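Local coordinates for protein tryparedoxin (Leishmania major, PDB 3S9F) that probably reduces disulfides as a thioredoxin-fold electron carrier, in the pathway by which Leishmania detoxifies peroxides together with tryparedoxin peroxidase, at residues A[127-135]-A[142-150]. Residues are numbered along the deposited sequence; the frame is centred on the assembly and turned at random.
Sequences ESIPTLIGL and TVTTRARHA
P130 CG sits over the centre of one face of the R148 guanidinium, 3.6 Å from CZ, the two side chains crossing at a slant. H149 CE1 lies over the opposite face, toward the rim, and R148 CD over the centre of the H149 imidazole; both residues have a second conformer, so this pairing is tentative. R148 CG, anti to the backbone N (chi1 -179°), comes 3.5 Å from P130 O; the bend at chi2 (-76°) then turns the chain so that the guanidinium lies over P130. Two residues on, in strand 131-136, L132 meets the first turn of the helix, CD2 against A147 CB at 3.9 Å; its carbonyl oxygen is buried without a polar partner. The end of buried I133, CD1, rests on CB of exposed T145. At G134 the strands form a classic beta bulge: G134 O accepts from both V143 N (2.6 Å) and T144 N (3.1 Å), which approach from the same face of its plane, while G134 N donates to T144 O (2.7 Å). T144 CG2 packs on G134 CA at 3.7 Å. T144 OG1 bonds to W162 O. Within the chain, strand 142-144 is an outermost strand of the thioredoxin-fold sheet, paired with 131-136, which pairs with 50-56. P130, after a cis peptide as in other thioredoxins, touches C63, which with C60 can form the CxxC disulfide but is a free thiol here, while L132 reaches L70 of helix 61-77 and Y54 of strand 50-56.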
ATOM      1  N   GLU A 127      -0.488  20.747  -5.115  1.00 23.14           N
ATOM      2  CA  GLU A 127      -0.051  21.905  -4.343  0.50 25.30           C
ATOM      3  C   GLU A 127      -1.212  22.670  -3.739  1.00 25.12           C
ATOM      4  O   GLU A 127      -1.018  23.520  -2.864  1.00 26.49           O
ATOM      5  CB  GLU A 127       0.807  22.822  -5.205  0.50 27.50           C
ATOM      6  CG  GLU A 127       2.193  22.278  -5.444  0.50 29.88           C
ATOM      7  CD  GLU A 127       2.736  22.727  -6.766  0.50 33.48           C
ATOM      8  OE1 GLU A 127       2.108  23.611  -7.391  0.50 33.93           O
ATOM      9  OE2 GLU A 127       3.787  22.203  -7.176  0.50 36.07           O
ATOM     10  N   SER A 128      -2.419  22.368  -4.215  1.00 23.85           N
ATOM     11  CA  SER A 128      -3.628  22.992  -3.727  1.00 24.37           C
ATOM     12  C   SER A 128      -4.793  22.024  -3.862  1.00 21.95           C
ATOM     13  O   SER A 128      -4.748  21.045  -4.630  1.00 21.28           O
ATOM     14  CB  SER A 128      -3.955  24.280  -4.486  1.00 26.37           C
ATOM     15  OG  SER A 128      -4.003  24.031  -5.878  1.00 29.71           O
ATOM     16  N   ILE A 129      -5.844  22.324  -3.133  1.00 21.29           N
ATOM     17  CA  ILE A 129      -7.045  21.500  -3.194  1.00 18.97           C
ATOM     18  C   ILE A 129      -8.236  22.434  -3.476  1.00 20.62           C
ATOM     19  O   ILE A 129      -8.137  23.633  -3.230  1.00 22.06           O
ATOM     20  CB  ILE A 129      -7.233  20.651  -1.904  1.00 18.38           C
ATOM     21  CG1 ILE A 129      -7.146  21.522  -0.634  1.00 20.34           C
ATOM     22  CG2 ILE A 129      -6.214  19.498  -1.863  1.00 16.51           C
ATOM     23  CD1 ILE A 129      -7.602  20.758   0.626  1.00 20.51           C
ATOM     24  N   PRO A 130      -9.344  21.907  -4.038  1.00 20.15           N
ATOM     25  CA  PRO A 130      -9.593  20.536  -4.500  1.00 19.53           C
ATOM     26  C   PRO A 130      -8.809  20.203  -5.765  1.00 18.80           C
ATOM     27  O   PRO A 130      -8.640  21.066  -6.638  1.00 19.92           O
ATOM     28  CB  PRO A 130     -11.092  20.526  -4.806  1.00 19.95           C
ATOM     29  CG  PRO A 130     -11.414  21.960  -5.184  1.00 21.19           C
ATOM     30  CD  PRO A 130     -10.463  22.822  -4.354  1.00 22.36           C
ATOM     31  N   THR A 131      -8.280  18.987  -5.825  1.00 18.03           N
ATOM     32  CA  THR A 131      -7.576  18.503  -7.021  1.00 18.46           C
ATOM     33  C   THR A 131      -8.070  17.099  -7.317  1.00 18.19           C
ATOM     34  O   THR A 131      -8.252  16.286  -6.399  1.00 17.22           O
ATOM     35  CB  THR A 131      -6.031  18.517  -6.841  1.00 18.68           C
ATOM     36  OG1 THR A 131      -5.569  19.882  -6.789  1.00 21.20           O
ATOM     37  CG2 THR A 131      -5.331  17.830  -8.026  1.00 20.43           C
ATOM     38  N   LEU A 132      -8.292  16.823  -8.598  1.00 18.16           N
ATOM     39  CA  LEU A 132      -8.734  15.510  -9.027  1.00 19.48           C
ATOM     40  C   LEU A 132      -7.743  14.969 -10.076  1.00 20.65           C
ATOM     41  O   LEU A 132      -7.496  15.616 -11.100  1.00 21.76           O
ATOM     42  CB  LEU A 132     -10.174  15.654  -9.565  1.00 20.46           C
ATOM     43  CG  LEU A 132     -11.211  14.563  -9.719  1.00 24.31           C
ATOM     44  CD1 LEU A 132     -11.476  13.797  -8.420  1.00 20.98           C
ATOM     45  CD2 LEU A 132     -12.510  15.236 -10.240  1.00 23.82           C
ATOM     46  N   ILE A 133      -7.164  13.804  -9.776  1.00 19.36           N
ATOM     47  CA  ILE A 133      -6.142  13.166 -10.599  1.00 21.21           C
ATOM     48  C   ILE A 133      -6.758  11.862 -11.071  1.00 22.56           C
ATOM     49  O   ILE A 133      -7.114  11.005 -10.260  1.00 21.69           O
ATOM     50  CB  ILE A 133      -4.850  12.845  -9.794  1.00 19.58           C
ATOM     51  CG1 ILE A 133      -4.227  14.087  -9.118  1.00 20.40           C
ATOM     52  CG2 ILE A 133      -3.785  12.160 -10.727  1.00 21.18           C
ATOM     53  CD1 ILE A 133      -3.681  15.114 -10.067  1.00 23.97           C
ATOM     54  N   GLY A 134      -6.871  11.713 -12.388  1.00 17.90           N
ATOM     55  CA  GLY A 134      -7.445  10.514 -13.008  1.00 19.58           C
ATOM     56  C   GLY A 134      -6.370   9.619 -13.603  1.00 20.20           C
ATOM     57  O   GLY A 134      -5.395  10.097 -14.215  1.00 20.27           O
ATOM     58  N   LEU A 135      -6.543   8.321 -13.408  1.00 20.64           N
ATOM     59  CA  LEU A 135      -5.612   7.353 -13.926  1.00 21.34           C
ATOM     60  C   LEU A 135      -6.282   6.073 -14.397  1.00 21.48           C
ATOM     61  O   LEU A 135      -7.364   5.741 -13.968  1.00 21.19           O
ATOM     62  CB  LEU A 135      -4.543   7.030 -12.896  1.00 22.53           C
ATOM     63  CG  LEU A 135      -5.001   6.567 -11.531  1.00 23.57           C
ATOM     64  CD1 LEU A 135      -4.077   5.575 -10.930  1.00 29.75           C
ATOM     65  CD2 LEU A 135      -5.169   7.749 -10.625  1.00 27.85           C
ATOM     66  N   THR A 142      -1.241   7.961 -15.675  1.00 23.25           N
ATOM     67  CA  THR A 142      -2.051   9.157 -15.468  1.00 23.20           C
ATOM     68  C   THR A 142      -2.867   9.478 -16.721  1.00 23.19           C
ATOM     69  O   THR A 142      -2.334   9.475 -17.842  1.00 23.72           O
ATOM     70  CB  THR A 142      -1.177  10.347 -15.125  1.00 24.21           C
ATOM     71  OG1 THR A 142      -0.394  10.043 -13.961  1.00 26.08           O
ATOM     72  CG2 THR A 142      -2.041  11.595 -14.854  1.00 25.07           C
ATOM     73  N   VAL A 143      -4.150   9.749 -16.528  1.00 21.71           N
ATOM     74  CA  VAL A 143      -5.044  10.105 -17.621  1.00 22.66           C
ATOM     75  C   VAL A 143      -5.243  11.619 -17.629  1.00 23.40           C
ATOM     76  O   VAL A 143      -5.127  12.259 -18.677  1.00 24.92           O
ATOM     77  CB  VAL A 143      -6.399   9.365 -17.506  1.00 22.29           C
ATOM     78  CG1 VAL A 143      -7.450   9.935 -18.465  1.00 22.98           C
ATOM     79  CG2 VAL A 143      -6.224   7.859 -17.683  1.00 24.98           C
ATOM     80  N   THR A 144      -5.505  12.185 -16.447  1.00 21.91           N
ATOM     81  CA  THR A 144      -5.817  13.610 -16.313  1.00 22.50           C
ATOM     82  C   THR A 144      -5.378  14.189 -14.965  1.00 21.92           C
ATOM     83  O   THR A 144      -5.535  13.554 -13.921  1.00 21.40           O
ATOM     84  CB  THR A 144      -7.333  13.865 -16.568  1.00 22.85           C
ATOM     85  OG1 THR A 144      -7.625  15.260 -16.462  1.00 23.47           O
ATOM     86  CG2 THR A 144      -8.231  13.054 -15.592  1.00 21.64           C
ATOM     87  N   THR A 145      -4.815  15.390 -14.989  1.00 22.51           N
ATOM     88  CA  THR A 145      -4.497  16.105 -13.746  1.00 22.75           C
ATOM     89  C   THR A 145      -5.336  17.384 -13.607  1.00 23.35           C
ATOM     90  O   THR A 145      -5.176  18.126 -12.640  1.00 23.13           O
ATOM     91  CB  THR A 145      -3.007  16.447 -13.659  1.00 24.99           C
ATOM     92  OG1 THR A 145      -2.666  17.327 -14.739  1.00 27.28           O
ATOM     93  CG2 THR A 145      -2.161  15.163 -13.761  1.00 24.57           C
ATOM     94  N   ARG A 146      -6.232  17.624 -14.565  1.00 23.19           N
ATOM     95  CA  ARG A 146      -6.994  18.879 -14.640  1.00 24.57           C
ATOM     96  C   ARG A 146      -8.503  18.664 -14.502  1.00 23.43           C
ATOM     97  O   ARG A 146      -9.306  19.524 -14.896  1.00 24.38           O
ATOM     98  CB  ARG A 146      -6.710  19.547 -15.997  1.00 26.76           C
ATOM     99  CG  ARG A 146      -7.020  18.593 -17.193  1.00 30.83           C
ATOM    100  CD  ARG A 146      -6.755  19.203 -18.574  1.00 39.06           C
ATOM    101  NE  ARG A 146      -7.984  19.689 -19.205  1.00 44.07           N
ATOM    102  CZ  ARG A 146      -8.541  19.180 -20.304  1.00 47.90           C
ATOM    103  NH1 ARG A 146      -7.983  18.162 -20.951  1.00 48.53           N
ATOM    104  NH2 ARG A 146      -9.665  19.712 -20.775  1.00 50.79           N
ATOM    105  N   ALA A 147      -8.897  17.524 -13.942  1.00 21.57           N
ATOM    106  CA  ALA A 147     -10.295  17.134 -13.955  1.00 21.04           C
ATOM    107  C   ALA A 147     -11.169  18.031 -13.061  1.00 20.58           C
ATOM    108  O   ALA A 147     -12.348  18.186 -13.341  1.00 21.66           O
ATOM    109  CB  ALA A 147     -10.440  15.677 -13.569  1.00 20.19           C
ATOM    110  N   ARG A 148     -10.583  18.628 -12.018  1.00 21.00           N
ATOM    111  CA  ARG A 148     -11.349  19.586 -11.159  0.50 15.78           C
ATOM    112  C   ARG A 148     -11.849  20.751 -12.025  1.00 23.08           C
ATOM    113  O   ARG A 148     -13.058  21.024 -12.048  1.00 24.90           O
ATOM    114  CB  ARG A 148     -10.516  20.092  -9.966  0.50 15.70           C
ATOM    115  CG  ARG A 148     -11.256  21.069  -9.033  0.50 16.94           C
ATOM    116  CD  ARG A 148     -11.349  22.459  -9.664  0.50 17.55           C
ATOM    117  NE  ARG A 148     -12.029  23.414  -8.803  0.50 16.90           N
ATOM    118  CZ  ARG A 148     -11.393  24.243  -7.980  0.50 18.18           C
ATOM    119  NH1 ARG A 148     -10.069  24.224  -7.921  0.50 17.20           N
ATOM    120  NH2 ARG A 148     -12.077  25.086  -7.216  0.50 18.90           N
ATOM    121  N   HIS A 149     -10.944  21.404 -12.745  1.00 23.36           N
ATOM    122  CA  HIS A 149     -11.356  22.493 -13.606  0.70 24.91           C
ATOM    123  C   HIS A 149     -12.169  22.014 -14.814  1.00 25.01           C
ATOM    124  O   HIS A 149     -13.200  22.628 -15.142  1.00 26.51           O
ATOM    125  CB  HIS A 149     -10.164  23.396 -13.943  0.70 26.56           C
ATOM    126  CG  HIS A 149      -9.712  24.222 -12.772  0.70 27.84           C
ATOM    127  ND1 HIS A 149     -10.541  25.123 -12.138  0.70 32.10           N
ATOM    128  CD2 HIS A 149      -8.535  24.261 -12.103  0.70 30.96           C
ATOM    129  CE1 HIS A 149      -9.892  25.687 -11.133  0.70 32.26           C
ATOM    130  NE2 HIS A 149      -8.672  25.183 -11.092  0.70 31.82           N
ATOM    131  N   ALA A 150     -11.768  20.900 -15.425  1.00 23.88           N
ATOM    132  CA  ALA A 150     -12.492  20.350 -16.575  1.00 24.76           C
ATOM    133  C   ALA A 150     -13.966  20.048 -16.259  1.00 25.47           C
ATOM    134  O   ALA A 150     -14.865  20.400 -17.035  1.00 26.83           O
ATOM    135  CB  ALA A 150     -11.781  19.105 -17.103  1.00 24.73           C
TER